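Local atomic coordinates of N-acyl-D-glutamate deacylase (Bordetella bronchiseptica, PDB entry 3GIP), a protein that catalyses the zinc-dependent hydrolysis of N-acyl-D-glutamate, releasing D-glutamate, as a member of the amidohydrolase superfamily. Residues E297-I302 with A341-M346; L291-A296 with A332-A337; G286-L291 with H374-G379; T305-H310 with A337-I342; G225-V230 with W257-A262. One frame throughout, in Å; residues are numbered along the deposited sequence.

Contact 1: E297-I302 with A341-M346; sequences ETIDDI and AIYFAM
Ile299 and Ile302 pack onto Ala341, Tyr343 and Ala345 in a buried apolar contact between the loop that joins strands 287-290 and 303-307 and the end of strand 339-343 with the residues that follow it. Tyr343 is its flat centrepiece. The isoleucines meet its ring at a slant, Tyr343 CD1 lying 4.0 Å from Ile302 CG1 and 4.1 Å from Ile299 CD1. Two branched isoleucines suit this place because each covers two neighbours: Ile299 CD1 also touches Ala345 CB, and Ile302 CG2 settles on the small Ala341 CB at 3.6 Å.

The two backbones share no direct hydrogen bond; water fills that role. One water accepts from Phe344 N and donates to Asp300 O, both at 2.8 Å, while a second donates to Asp300 O and Phe344 O. Phe344, at the centre of an inverse gamma turn, presents the in-plane edge of its ring to Asp301 O, 3.5 Å from CD2.

Strand 339-343 is the middle of a three-stranded antiparallel sheet, with Tyr343 bonded through its backbone to Ser287 and Ile342 to Arg303. The Tyr343 hydroxyl bonds Ile290 O and Ile292 N, and Arg295 makes a cation-pi contact with its ring.

Contact 2: L291-A296 with A332-A337; sequences LIPERA and AARRLA. With FMT (formic acid), chain E.
Leu291 and Pro293 form two bumps that fit around Ala333 where a short 3-10 turn meets the last turn of helix 329-336. Both elements belong to the excursion that the chain makes between barrel strands 277-281 and 360-362. The methyl of Ala333 is itself a small knob, resting 3.9 Å from Pro293 CG and as close to Pro293 CA. A side chain this short allows the two CA atoms of Pro293 and Ala333 to approach within 5.3 Å. Proline suits its place too: it has no N-H to satisfy, and its backbone already has the bend of the 3-10 turn it begins, which Arg295 N and Ala296 N close onto Ile292 O and Pro293 O.

Beside this, Leu291 fills the hollow between Ala333 and Leu336, one helical turn apart. Its CD2 lies 3.6 Å from Ala333 O and 3.9 Å from Leu336 CB. On the exposed flank Arg334 CG touches Pro293 CG at 4.1 Å, the two side chains crossing obliquely.

Arg295, on the same 3-10 turn, heads elsewhere. Ile292 CD1 sits over the centre of its guanidinium, and the group makes a paired grip on a formate, probably from the crystallisation liquor, with NH1 2.7 Å from O1 and NH2 2.9 Å from O2.

Contact 3: G286-L291 with H374-G379; sequences GSSTIL and HPRLWG. With FMT (formic acid), chain D; FMT (formic acid), chain E.
Ser288 meets Arg376 and His374 where the start of helix 376-391 abuts strand 287-290, an outer strand of a small three-stranded antiparallel sheet beside the active site. The arginine side of this buried contact is tight. The CG of Arg376 lies between the backbone N and the carbonyl carbon (chi1 66°), and from there the chain runs extended to NE, its CD passing over the centre of the His374 ring. The guanidinium then lies flat on Ser288, whose CB stands 3.4 Å above its plane and toward its rim. A serine, with little bulk at CB, allows so close a cover. Arg376 NH2 also gives a bent hydrogen bond to Ser288 O, 2.9 Å long with an angle of 136° at the hydrogen.

The looser, hydrated part is confined to the His374 backbone. Ser288 CB and His374 CB touch at 3.8 Å, but a water bridges Ser288 OG and His374 N, at 2.8 and 2.9 Å. That hydroxyl also bonds Ala341 O on the next strand.

On another side of Ser288 lies a formate, probably from the crystallisation liquor, that Lys250 and Tyr282 also bind. With zinc about 7 Å from the Arg376 side chain, the site is consistent with a pocket for a substrate carboxylate. Formate O1 accepts from Arg376 NH1 at 2.8 Å and, almost straight, from Ser288 N at 3.0 Å.

Contact 4: T305-H310 with A337-I342; sequences TWSTPH and APAGAI
Thr305, Trp306 and Thr308 are tied to Gly340 and Pro338 by three backbone hydrogen bonds as the two segments run antiparallel: Thr305 N to Gly340 O and Gly340 N to Trp306 O, each 2.9 Å, and Thr308 N to Pro338 O at 3.0 Å. The last approaches nearly along the C=O axis, whereas Thr305 N stands well above the plane of the carbonyl it bonds. Between them Ser307 and Ala339 form a non-hydrogen-bonded pair, with small side chains on one face of the sheet, CB to CB 3.9 Å.

On the other face lies Trp306. Chi2 (-85°) turns its indole so that one face lies over Ala339 and Gly340. Ala339 CA is centred over the six-membered ring in a CH-pi contact, 3.5 Å from its centroid, and Gly340 N lies over the same face. Glycine suits position 340 because a CB there would collide with Trp306 NE1 and Thr305 OG1.

This pairing joins strand 303-307 to 339-343, the middle strand of a three-stranded antiparallel sheet; Ala341 bonds Thr289, and Ala339 bonds Leu291, just beyond strand 287-290. At one end Thr305 CG2 presses tightly on Ile342 CG1, 3.5 Å away. At the exposed end, after a cis peptide, Pro338 puts CB against Trp306 CH2 at 3.9 Å. Ser307 OG accepts from His310 N in an ST motif and is hydrogen-bonded to Leu336 O.

Contact 5: G225-V230 with W257-A262; sequences GVEAAV and WGRSRA
Glu227 and Arg259 form the salt bridge that dominates this contact between the first turn of helix 226-240 and the start of helix 260-272. Arg259 NE gives the main bond to Glu227 OE2, 2.9 Å long with an angle of 153° at the hydrogen, meeting the oxygen on its anti side. NH2 adds a weak bond to the same oxygen at 3.4 Å. The carboxylate and guanidinium planes are turned 71° apart, in keeping with one oxygen meeting both donors. The bend in the arginine chain at chi3 (67°) swings NE round toward the acid.

Other polar contacts hold the guanidinium from further sides. NH1 bonds Asp224 O, just ahead of the N-cap residue Gly225. A water accepts from Ala228 N at 2.9 Å and, weakly, from Arg259 NH2. A negative side chain in a first helical turn is well placed for the helix end, and would partly offset the arginine's charge.

Apolar side chains pack against both charged groups. Val226 CG1 lies over the centre of the guanidinium face, 3.8 Å above its plane, and the methyl of Ala262 leaves room for the carboxylate, 3.4 Å from Glu227 OE1.

The two helices are successive ones of the beta/alpha barrel, with strand 243-246 between them in sequence. On its far flank 257-262 reaches helix 348-356, where Glu350 accepts from Gly258 N and bonds Ser260 OG.

In the fold
Contacts 1, 3 and 4 share one small antiparallel sheet, in the order 287-290, 339-343, 303-307: contact 4 pairs two of its strands, contact 1 covers the end of the middle one, and contact 3 flanks an outer one. Contact 2 adds helix 329-336, which leads into strand 339-343. Contact 5 stands apart on the barrel helices, linked to contact 1 through Trp257 NE1 and Ala345 O. Chemistry follows place: contacts 1 and 3 are buried, one apolar with bridging waters, the other polar and near zinc; contacts 2 and 4 are partly buried and rely on packing and backbone bonds, respectively; surface contact 5 is ionic. One formate joins contacts 2 and 3.

Contact 1: E297-I302 with A341-M346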
# COMPACT_ATOMS: atom_id res chain seq x y z
N GLU A 297 -2.39 3.11 28.11
CA GLU A 297 -3.54 3.52 28.92
C GLU A 297 -4.54 4.38 28.16
O GLU A 297 -5.41 5.01 28.77
CB GLU A 297 -3.06 4.29 30.16
CG GLU A 297 -2.21 3.50 31.14
CD GLU A 297 -2.92 2.28 31.70
OE1 GLU A 297 -4.17 2.27 31.76
OE2 GLU A 297 -2.22 1.32 32.10
N THR A 298 -4.44 4.43 26.84
CA THR A 298 -5.38 5.23 26.05
C THR A 298 -6.22 4.37 25.10
O THR A 298 -7.29 4.79 24.68
CB THR A 298 -4.65 6.32 25.22
OG1 THR A 298 -3.74 5.71 24.31
CG2 THR A 298 -3.89 7.27 26.15
N ILE A 299 -5.73 3.18 24.78
CA ILE A 299 -6.46 2.28 23.89
C ILE A 299 -6.53 0.89 24.52
O ILE A 299 -5.51 0.34 24.92
CB ILE A 299 -5.76 2.16 22.51
CG1 ILE A 299 -5.70 3.53 21.84
CG2 ILE A 299 -6.51 1.16 21.64
CD1 ILE A 299 -5.00 3.53 20.48
N ASP A 300 -7.74 0.34 24.63
CA ASP A 300 -7.91 -0.99 25.19
C ASP A 300 -7.74 -2.05 24.10
O ASP A 300 -7.76 -1.75 22.91
CB ASP A 300 -9.30 -1.14 25.82
CG ASP A 300 -9.43 -0.42 27.15
OD1 ASP A 300 -8.40 -0.17 27.81
OD2 ASP A 300 -10.57 -0.11 27.54
N ASP A 301 -7.56 -3.29 24.54
CA ASP A 301 -7.39 -4.43 23.65
C ASP A 301 -6.20 -4.36 22.69
O ASP A 301 -6.26 -4.90 21.59
CB ASP A 301 -8.68 -4.70 22.87
CG ASP A 301 -9.73 -5.40 23.71
OD1 ASP A 301 -9.44 -5.68 24.89
OD2 ASP A 301 -10.84 -5.68 23.21
N ILE A 302 -5.13 -3.70 23.12
CA ILE A 302 -3.93 -3.65 22.29
C ILE A 302 -3.51 -5.12 22.20
O ILE A 302 -3.32 -5.78 23.22
CB ILE A 302 -2.83 -2.80 22.95
CG1 ILE A 302 -3.22 -1.32 22.89
CG2 ILE A 302 -1.49 -3.02 22.25
CD1 ILE A 302 -2.31 -0.40 23.69
N ALA A 341 1.77 -4.26 17.31
CA ALA A 341 0.44 -4.49 17.84
C ALA A 341 -0.66 -4.02 16.91
O ALA A 341 -0.41 -3.29 15.95
CB ALA A 341 0.29 -3.79 19.19
N ILE A 342 -1.88 -4.45 17.22
CA ILE A 342 -3.07 -4.04 16.48
C ILE A 342 -3.82 -3.14 17.45
O ILE A 342 -3.94 -3.45 18.64
CB ILE A 342 -3.95 -5.24 16.09
CG1 ILE A 342 -3.25 -6.07 15.02
CG2 ILE A 342 -5.32 -4.75 15.59
CD1 ILE A 342 -3.93 -7.38 14.70
N TYR A 343 -4.31 -2.02 16.94
CA TYR A 343 -5.04 -1.04 17.72
C TYR A 343 -6.46 -0.94 17.19
O TYR A 343 -6.69 -0.40 16.12
CB TYR A 343 -4.35 0.32 17.61
CG TYR A 343 -2.90 0.30 18.05
CD1 TYR A 343 -2.56 0.43 19.40
CD2 TYR A 343 -1.88 0.12 17.12
CE1 TYR A 343 -1.23 0.39 19.80
CE2 TYR A 343 -0.54 0.08 17.52
CZ TYR A 343 -0.22 0.22 18.86
OH TYR A 343 1.10 0.20 19.26
N PHE A 344 -7.41 -1.48 17.95
CA PHE A 344 -8.82 -1.46 17.56
C PHE A 344 -9.37 -0.12 18.01
O PHE A 344 -9.96 -0.01 19.09
CB PHE A 344 -9.53 -2.63 18.25
CG PHE A 344 -9.00 -3.97 17.84
CD1 PHE A 344 -9.34 -4.50 16.59
CD2 PHE A 344 -8.13 -4.68 18.66
CE1 PHE A 344 -8.82 -5.72 16.17
CE2 PHE A 344 -7.61 -5.90 18.25
CZ PHE A 344 -7.95 -6.42 17.00
N ALA A 345 -9.21 0.90 17.17
CA ALA A 345 -9.62 2.24 17.55
C ALA A 345 -10.43 3.07 16.57
O ALA A 345 -10.62 4.27 16.80
CB ALA A 345 -8.38 3.04 17.97
N MET A 346 -10.91 2.47 15.49
CA MET A 346 -11.69 3.24 14.52
C MET A 346 -13.14 2.80 14.43
O MET A 346 -13.52 1.74 14.93
CB MET A 346 -11.04 3.15 13.13
CG MET A 346 -9.65 3.77 13.03
SD MET A 346 -8.29 2.59 13.24
CE MET A 346 -8.20 1.88 11.60
O HOH W 1 -6.47 -2.20 20.51
O HOH W 2 -9.91 -0.43 21.74

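Contact 2: L291-A296 with A332-A337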
# COMPACT_ATOMS: atom_id res chain seq x y z
N LEU A 291 4.63 -1.35 18.57
CA LEU A 291 4.00 -1.20 19.87
C LEU A 291 4.47 0.12 20.46
O LEU A 291 5.67 0.40 20.55
CB LEU A 291 4.38 -2.35 20.80
CG LEU A 291 3.81 -2.27 22.22
CD1 LEU A 291 2.29 -2.27 22.17
CD2 LEU A 291 4.30 -3.46 23.03
N ILE A 292 3.51 0.95 20.87
CA ILE A 292 3.79 2.26 21.44
C ILE A 292 3.31 2.29 22.89
O ILE A 292 2.11 2.35 23.16
CB ILE A 292 3.08 3.35 20.61
CG1 ILE A 292 3.58 3.28 19.16
CG2 ILE A 292 3.33 4.72 21.21
CD1 ILE A 292 2.73 4.06 18.18
N PRO A 293 4.25 2.24 23.85
CA PRO A 293 3.90 2.26 25.27
C PRO A 293 3.00 3.41 25.70
O PRO A 293 2.20 3.26 26.63
CB PRO A 293 5.27 2.30 25.95
CG PRO A 293 6.13 1.53 25.01
CD PRO A 293 5.70 2.09 23.67
N GLU A 294 3.12 4.55 25.03
CA GLU A 294 2.32 5.72 25.37
C GLU A 294 0.83 5.50 25.13
O GLU A 294 0.00 6.31 25.56
CB GLU A 294 2.80 6.94 24.59
CG GLU A 294 4.24 7.34 24.88
CD GLU A 294 5.23 6.72 23.90
OE1 GLU A 294 5.27 5.48 23.79
OE2 GLU A 294 5.97 7.49 23.25
N ARG A 295 0.48 4.42 24.44
CA ARG A 295 -0.92 4.10 24.15
C ARG A 295 -1.47 3.06 25.11
O ARG A 295 -2.66 2.75 25.09
CB ARG A 295 -1.06 3.57 22.72
CG ARG A 295 -0.72 4.57 21.63
CD ARG A 295 -0.90 3.93 20.26
NE ARG A 295 -0.60 4.86 19.17
CZ ARG A 295 -0.74 4.55 17.88
NH1 ARG A 295 -1.18 3.35 17.53
NH2 ARG A 295 -0.45 5.45 16.94
N ALA A 296 -0.61 2.53 25.97
CA ALA A 296 -1.00 1.50 26.93
C ALA A 296 -2.23 1.84 27.76
O ALA A 296 -3.03 0.95 28.07
CB ALA A 296 0.18 1.19 27.86
N ALA A 332 4.74 -3.34 30.88
CA ALA A 332 4.71 -4.55 30.08
C ALA A 332 5.06 -4.22 28.63
O ALA A 332 5.82 -4.95 27.99
CB ALA A 332 3.33 -5.20 30.15
N ALA A 333 4.52 -3.12 28.12
CA ALA A 333 4.79 -2.72 26.74
C ALA A 333 6.28 -2.47 26.55
O ALA A 333 6.85 -2.83 25.52
CB ALA A 333 4.00 -1.45 26.40
N ARG A 334 6.92 -1.86 27.54
CA ARG A 334 8.35 -1.58 27.46
C ARG A 334 9.16 -2.88 27.48
O ARG A 334 10.18 -2.98 26.80
CB ARG A 334 8.77 -0.66 28.60
CG ARG A 334 8.21 0.74 28.46
CD ARG A 334 8.44 1.57 29.71
NE ARG A 334 7.89 2.92 29.56
CZ ARG A 334 7.66 3.75 30.58
NH1 ARG A 334 7.95 3.38 31.82
NH2 ARG A 334 7.16 4.95 30.35
N ARG A 335 8.71 -3.86 28.24
CA ARG A 335 9.42 -5.14 28.32
C ARG A 335 9.26 -5.94 27.04
O ARG A 335 10.11 -6.78 26.71
CB ARG A 335 8.91 -5.97 29.50
CG ARG A 335 9.20 -5.37 30.87
CD ARG A 335 8.76 -6.33 31.96
NE ARG A 335 8.85 -5.75 33.29
CZ ARG A 335 8.44 -6.36 34.40
NH1 ARG A 335 7.93 -7.58 34.33
NH2 ARG A 335 8.55 -5.76 35.58
N LEU A 336 8.18 -5.69 26.31
CA LEU A 336 7.90 -6.39 25.06
C LEU A 336 8.69 -5.84 23.88
O LEU A 336 8.82 -6.51 22.86
CB LEU A 336 6.40 -6.30 24.74
CG LEU A 336 5.45 -7.13 25.61
CD1 LEU A 336 4.02 -6.65 25.40
CD2 LEU A 336 5.59 -8.61 25.25
N ALA A 337 9.20 -4.62 24.03
CA ALA A 337 9.95 -3.97 22.96
C ALA A 337 11.25 -4.66 22.57
O ALA A 337 11.99 -5.15 23.43
CB ALA A 337 10.23 -2.52 23.35
C FMT E . -1.46 3.60 13.98
O1 FMT E . -1.81 2.90 14.90
O2 FMT E . -0.62 4.61 14.20

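Contact 3: G286-L291 with H374-G379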
# COMPACT_ATOMS: atom_id res chain seq x y z
N GLY A 286 -9.26 -1.31 12.68
CA GLY A 286 -8.14 -1.44 13.58
C GLY A 286 -6.86 -1.21 12.79
O GLY A 286 -6.77 -1.62 11.64
N SER A 287 -5.89 -0.53 13.40
CA SER A 287 -4.62 -0.26 12.74
C SER A 287 -3.59 -1.26 13.24
O SER A 287 -3.89 -2.08 14.10
CB SER A 287 -4.16 1.16 13.07
OG SER A 287 -3.85 1.28 14.45
N SER A 288 -2.38 -1.20 12.70
CA SER A 288 -1.33 -2.11 13.14
C SER A 288 0.03 -1.51 12.82
O SER A 288 0.29 -1.13 11.69
CB SER A 288 -1.46 -3.47 12.45
OG SER A 288 -0.49 -4.39 12.96
N THR A 289 0.87 -1.42 13.83
CA THR A 289 2.21 -0.88 13.64
C THR A 289 3.04 -1.25 14.86
O THR A 289 2.68 -2.17 15.59
CB THR A 289 2.18 0.66 13.44
OG1 THR A 289 3.49 1.13 13.13
CG2 THR A 289 1.67 1.36 14.69
N ILE A 290 4.14 -0.55 15.08
CA ILE A 290 4.98 -0.85 16.22
C ILE A 290 4.23 -0.63 17.53
O ILE A 290 3.28 0.17 17.59
CB ILE A 290 6.25 0.02 16.21
CG1 ILE A 290 5.86 1.50 16.21
CG2 ILE A 290 7.07 -0.30 14.98
CD1 ILE A 290 7.05 2.46 16.29
N LEU A 291 4.63 -1.35 18.57
CA LEU A 291 4.00 -1.20 19.87
C LEU A 291 4.47 0.12 20.46
O LEU A 291 5.67 0.40 20.55
CB LEU A 291 4.38 -2.35 20.80
CG LEU A 291 3.81 -2.27 22.22
CD1 LEU A 291 2.29 -2.27 22.17
CD2 LEU A 291 4.30 -3.46 23.03
N HIS A 374 -1.98 -8.38 11.05
CA HIS A 374 -3.33 -7.85 10.91
C HIS A 374 -3.77 -8.51 9.60
O HIS A 374 -3.01 -8.55 8.63
CB HIS A 374 -3.24 -6.33 10.79
CG HIS A 374 -4.55 -5.66 10.53
ND1 HIS A 374 -4.94 -4.50 11.17
CD2 HIS A 374 -5.54 -5.94 9.64
CE1 HIS A 374 -6.11 -4.11 10.70
NE2 HIS A 374 -6.49 -4.97 9.77
N PRO A 375 -5.00 -9.05 9.55
CA PRO A 375 -5.54 -9.72 8.36
C PRO A 375 -5.56 -8.93 7.06
O PRO A 375 -5.71 -9.51 5.98
CB PRO A 375 -6.94 -10.15 8.81
CG PRO A 375 -7.30 -9.13 9.84
CD PRO A 375 -6.02 -8.99 10.62
N ARG A 376 -5.41 -7.61 7.15
CA ARG A 376 -5.40 -6.76 5.96
C ARG A 376 -4.31 -7.23 5.00
O ARG A 376 -4.37 -6.98 3.79
CB ARG A 376 -5.17 -5.30 6.36
CG ARG A 376 -3.80 -5.03 6.95
CD ARG A 376 -3.77 -3.68 7.65
NE ARG A 376 -2.42 -3.34 8.07
CZ ARG A 376 -2.13 -2.34 8.90
NH1 ARG A 376 -3.09 -1.57 9.40
NH2 ARG A 376 -0.86 -2.09 9.20
N LEU A 377 -3.30 -7.90 5.54
CA LEU A 377 -2.19 -8.42 4.75
C LEU A 377 -2.69 -9.36 3.65
O LEU A 377 -2.19 -9.33 2.52
CB LEU A 377 -1.22 -9.18 5.66
CG LEU A 377 -0.06 -9.93 5.01
CD1 LEU A 377 0.92 -8.93 4.41
CD2 LEU A 377 0.63 -10.79 6.07
N TRP A 378 -3.68 -10.18 3.99
CA TRP A 378 -4.23 -11.16 3.05
C TRP A 378 -5.64 -10.90 2.53
O TRP A 378 -6.04 -11.51 1.55
CB TRP A 378 -4.24 -12.56 3.69
CG TRP A 378 -2.92 -13.24 3.76
CD1 TRP A 378 -1.91 -13.01 4.65
CD2 TRP A 378 -2.45 -14.28 2.89
NE1 TRP A 378 -0.85 -13.84 4.39
CE2 TRP A 378 -1.16 -14.63 3.31
CE3 TRP A 378 -3.01 -14.95 1.79
CZ2 TRP A 378 -0.40 -15.62 2.67
CZ3 TRP A 378 -2.26 -15.93 1.15
CH2 TRP A 378 -0.97 -16.26 1.60
N GLY A 379 -6.38 -10.00 3.16
CA GLY A 379 -7.75 -9.81 2.69
C GLY A 379 -8.28 -8.44 2.35
O GLY A 379 -9.48 -8.31 2.11
C FMT D . -1.78 1.84 10.24
O1 FMT D . -1.78 0.65 10.47
O2 FMT D . -2.86 2.41 9.69
C FMT E . -1.46 3.60 13.98
O1 FMT E . -1.81 2.90 14.90
O2 FMT E . -0.62 4.61 14.20
O HOH W 3 0.17 -6.41 11.17

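Contact 4: T305-H310 with A337-I342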
# COMPACT_ATOMS: atom_id res chain seq x y z
N THR A 305 1.34 -8.34 17.83
CA THR A 305 1.50 -8.98 16.52
C THR A 305 2.85 -9.67 16.42
O THR A 305 3.04 -10.59 15.62
CB THR A 305 1.38 -7.95 15.38
OG1 THR A 305 2.26 -6.85 15.64
CG2 THR A 305 -0.05 -7.43 15.28
N TRP A 306 3.80 -9.21 17.24
CA TRP A 306 5.14 -9.79 17.30
C TRP A 306 5.91 -9.12 18.43
O TRP A 306 5.57 -8.02 18.85
CB TRP A 306 5.92 -9.58 15.98
CG TRP A 306 6.20 -8.14 15.63
CD1 TRP A 306 5.38 -7.28 14.96
CD2 TRP A 306 7.40 -7.39 15.93
NE1 TRP A 306 5.97 -6.05 14.83
CE2 TRP A 306 7.21 -6.09 15.41
CE3 TRP A 306 8.60 -7.69 16.58
CZ2 TRP A 306 8.19 -5.09 15.53
CZ3 TRP A 306 9.57 -6.70 16.70
CH2 TRP A 306 9.35 -5.41 16.17
N SER A 307 6.92 -9.81 18.94
CA SER A 307 7.77 -9.29 20.02
C SER A 307 9.09 -10.05 19.97
O SER A 307 9.11 -11.27 20.09
CB SER A 307 7.13 -9.48 21.39
OG SER A 307 8.07 -9.17 22.42
N THR A 308 10.19 -9.32 19.81
CA THR A 308 11.48 -9.98 19.75
C THR A 308 11.87 -10.65 21.07
O THR A 308 12.27 -11.81 21.08
CB THR A 308 12.58 -8.99 19.30
OG1 THR A 308 12.23 -8.44 18.03
CG2 THR A 308 13.92 -9.70 19.18
N PRO A 309 11.74 -9.93 22.20
CA PRO A 309 12.10 -10.57 23.47
C PRO A 309 11.06 -11.58 23.97
O PRO A 309 11.41 -12.54 24.65
CB PRO A 309 12.26 -9.38 24.42
CG PRO A 309 11.23 -8.41 23.89
CD PRO A 309 11.45 -8.50 22.39
N HIS A 310 9.80 -11.36 23.63
CA HIS A 310 8.73 -12.25 24.07
C HIS A 310 7.85 -12.74 22.93
O HIS A 310 6.67 -12.40 22.84
CB HIS A 310 7.89 -11.53 25.13
CG HIS A 310 8.63 -11.30 26.41
ND1 HIS A 310 8.86 -12.31 27.32
CD2 HIS A 310 9.25 -10.20 26.89
CE1 HIS A 310 9.59 -11.84 28.32
NE2 HIS A 310 9.85 -10.56 28.08
N ALA A 337 9.20 -4.62 24.03
CA ALA A 337 9.95 -3.97 22.96
C ALA A 337 11.25 -4.66 22.57
O ALA A 337 11.99 -5.15 23.43
CB ALA A 337 10.23 -2.52 23.35
N PRO A 338 11.54 -4.71 21.26
CA PRO A 338 10.70 -4.18 20.18
C PRO A 338 9.55 -5.12 19.85
O PRO A 338 9.72 -6.35 19.85
CB PRO A 338 11.67 -4.02 19.02
CG PRO A 338 12.64 -5.13 19.25
CD PRO A 338 12.87 -5.07 20.74
N ALA A 339 8.39 -4.55 19.55
CA ALA A 339 7.21 -5.35 19.24
C ALA A 339 6.25 -4.59 18.34
O ALA A 339 6.48 -3.43 18.00
CB ALA A 339 6.50 -5.75 20.53
N GLY A 340 5.17 -5.27 17.96
CA GLY A 340 4.16 -4.66 17.13
C GLY A 340 2.81 -4.98 17.73
O GLY A 340 2.70 -5.87 18.58
N ALA A 341 1.77 -4.26 17.31
CA ALA A 341 0.44 -4.49 17.84
C ALA A 341 -0.66 -4.02 16.91
O ALA A 341 -0.41 -3.29 15.95
CB ALA A 341 0.29 -3.79 19.19
N ILE A 342 -1.88 -4.45 17.22
CA ILE A 342 -3.07 -4.04 16.48
C ILE A 342 -3.82 -3.14 17.45
O ILE A 342 -3.94 -3.45 18.64
CB ILE A 342 -3.95 -5.24 16.09
CG1 ILE A 342 -3.25 -6.07 15.02
CG2 ILE A 342 -5.32 -4.75 15.59
CD1 ILE A 342 -3.93 -7.38 14.70

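Contact 5: G225-V230 with W257-A262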
# COMPACT_ATOMS: atom_id res chain seq x y z
N GLY A 225 -5.01 14.99 16.98
CA GLY A 225 -4.49 16.01 16.08
C GLY A 225 -4.63 15.68 14.61
O GLY A 225 -3.90 16.24 13.79
N VAL A 226 -5.58 14.81 14.26
CA VAL A 226 -5.76 14.41 12.87
C VAL A 226 -6.09 15.55 11.91
O VAL A 226 -5.59 15.58 10.79
CB VAL A 226 -6.83 13.29 12.74
CG1 VAL A 226 -8.21 13.82 13.07
CG2 VAL A 226 -6.78 12.69 11.34
N GLU A 227 -6.93 16.50 12.33
CA GLU A 227 -7.27 17.61 11.44
C GLU A 227 -6.04 18.47 11.17
O GLU A 227 -5.81 18.89 10.03
CB GLU A 227 -8.40 18.45 12.03
CG GLU A 227 -9.76 17.78 11.92
CD GLU A 227 -10.90 18.65 12.40
OE1 GLU A 227 -11.04 19.79 11.90
OE2 GLU A 227 -11.67 18.21 13.29
N ALA A 228 -5.26 18.74 12.20
CA ALA A 228 -4.05 19.55 12.04
C ALA A 228 -3.04 18.80 11.17
O ALA A 228 -2.33 19.40 10.36
CB ALA A 228 -3.44 19.86 13.40
N ALA A 229 -2.99 17.48 11.33
CA ALA A 229 -2.06 16.64 10.57
C ALA A 229 -2.36 16.66 9.07
O ALA A 229 -1.45 16.71 8.25
CB ALA A 229 -2.09 15.22 11.10
N VAL A 230 -3.64 16.60 8.72
CA VAL A 230 -4.02 16.63 7.31
C VAL A 230 -3.71 18.02 6.75
O VAL A 230 -3.19 18.15 5.65
CB VAL A 230 -5.52 16.31 7.13
CG1 VAL A 230 -5.97 16.66 5.71
CG2 VAL A 230 -5.76 14.83 7.39
N TRP A 257 -13.91 10.10 16.34
CA TRP A 257 -14.74 9.51 15.30
C TRP A 257 -15.62 10.57 14.65
O TRP A 257 -16.29 11.34 15.34
CB TRP A 257 -15.60 8.39 15.87
CG TRP A 257 -14.80 7.19 16.30
CD1 TRP A 257 -13.46 6.98 16.12
CD2 TRP A 257 -15.31 6.02 16.94
NE1 TRP A 257 -13.10 5.75 16.62
CE2 TRP A 257 -14.22 5.14 17.13
CE3 TRP A 257 -16.58 5.63 17.37
CZ2 TRP A 257 -14.37 3.88 17.73
CZ3 TRP A 257 -16.73 4.38 17.98
CH2 TRP A 257 -15.62 3.52 18.15
N GLY A 258 -15.60 10.61 13.32
CA GLY A 258 -16.41 11.56 12.59
C GLY A 258 -15.64 12.76 12.07
O GLY A 258 -16.15 13.51 11.23
N ARG A 259 -14.41 12.94 12.55
CA ARG A 259 -13.61 14.08 12.12
C ARG A 259 -13.17 14.02 10.66
O ARG A 259 -12.61 14.98 10.15
CB ARG A 259 -12.40 14.25 13.04
CG ARG A 259 -12.80 14.64 14.47
CD ARG A 259 -11.60 14.83 15.37
NE ARG A 259 -10.79 15.99 14.99
CZ ARG A 259 -9.70 16.37 15.63
NH1 ARG A 259 -9.28 15.69 16.69
NH2 ARG A 259 -9.01 17.43 15.22
N SER A 260 -13.43 12.90 9.99
CA SER A 260 -13.05 12.79 8.59
C SER A 260 -13.94 13.71 7.75
O SER A 260 -13.63 14.03 6.61
CB SER A 260 -13.16 11.34 8.09
OG SER A 260 -14.49 10.86 8.18
N ARG A 261 -15.06 14.14 8.32
CA ARG A 261 -15.91 15.04 7.57
C ARG A 261 -15.12 16.33 7.37
O ARG A 261 -15.15 16.93 6.29
CB ARG A 261 -17.22 15.28 8.33
CG ARG A 261 -17.97 13.97 8.54
CD ARG A 261 -19.42 14.13 8.96
NE ARG A 261 -20.06 12.81 9.02
CZ ARG A 261 -21.35 12.60 9.25
NH1 ARG A 261 -22.17 13.63 9.44
NH2 ARG A 261 -21.82 11.36 9.28
N ALA A 262 -14.37 16.72 8.39
CA ALA A 262 -13.56 17.92 8.33
C ALA A 262 -12.30 17.73 7.48
O ALA A 262 -11.94 18.59 6.68
CB ALA A 262 -13.17 18.37 9.73
O HOH W 4 -6.24 18.79 14.95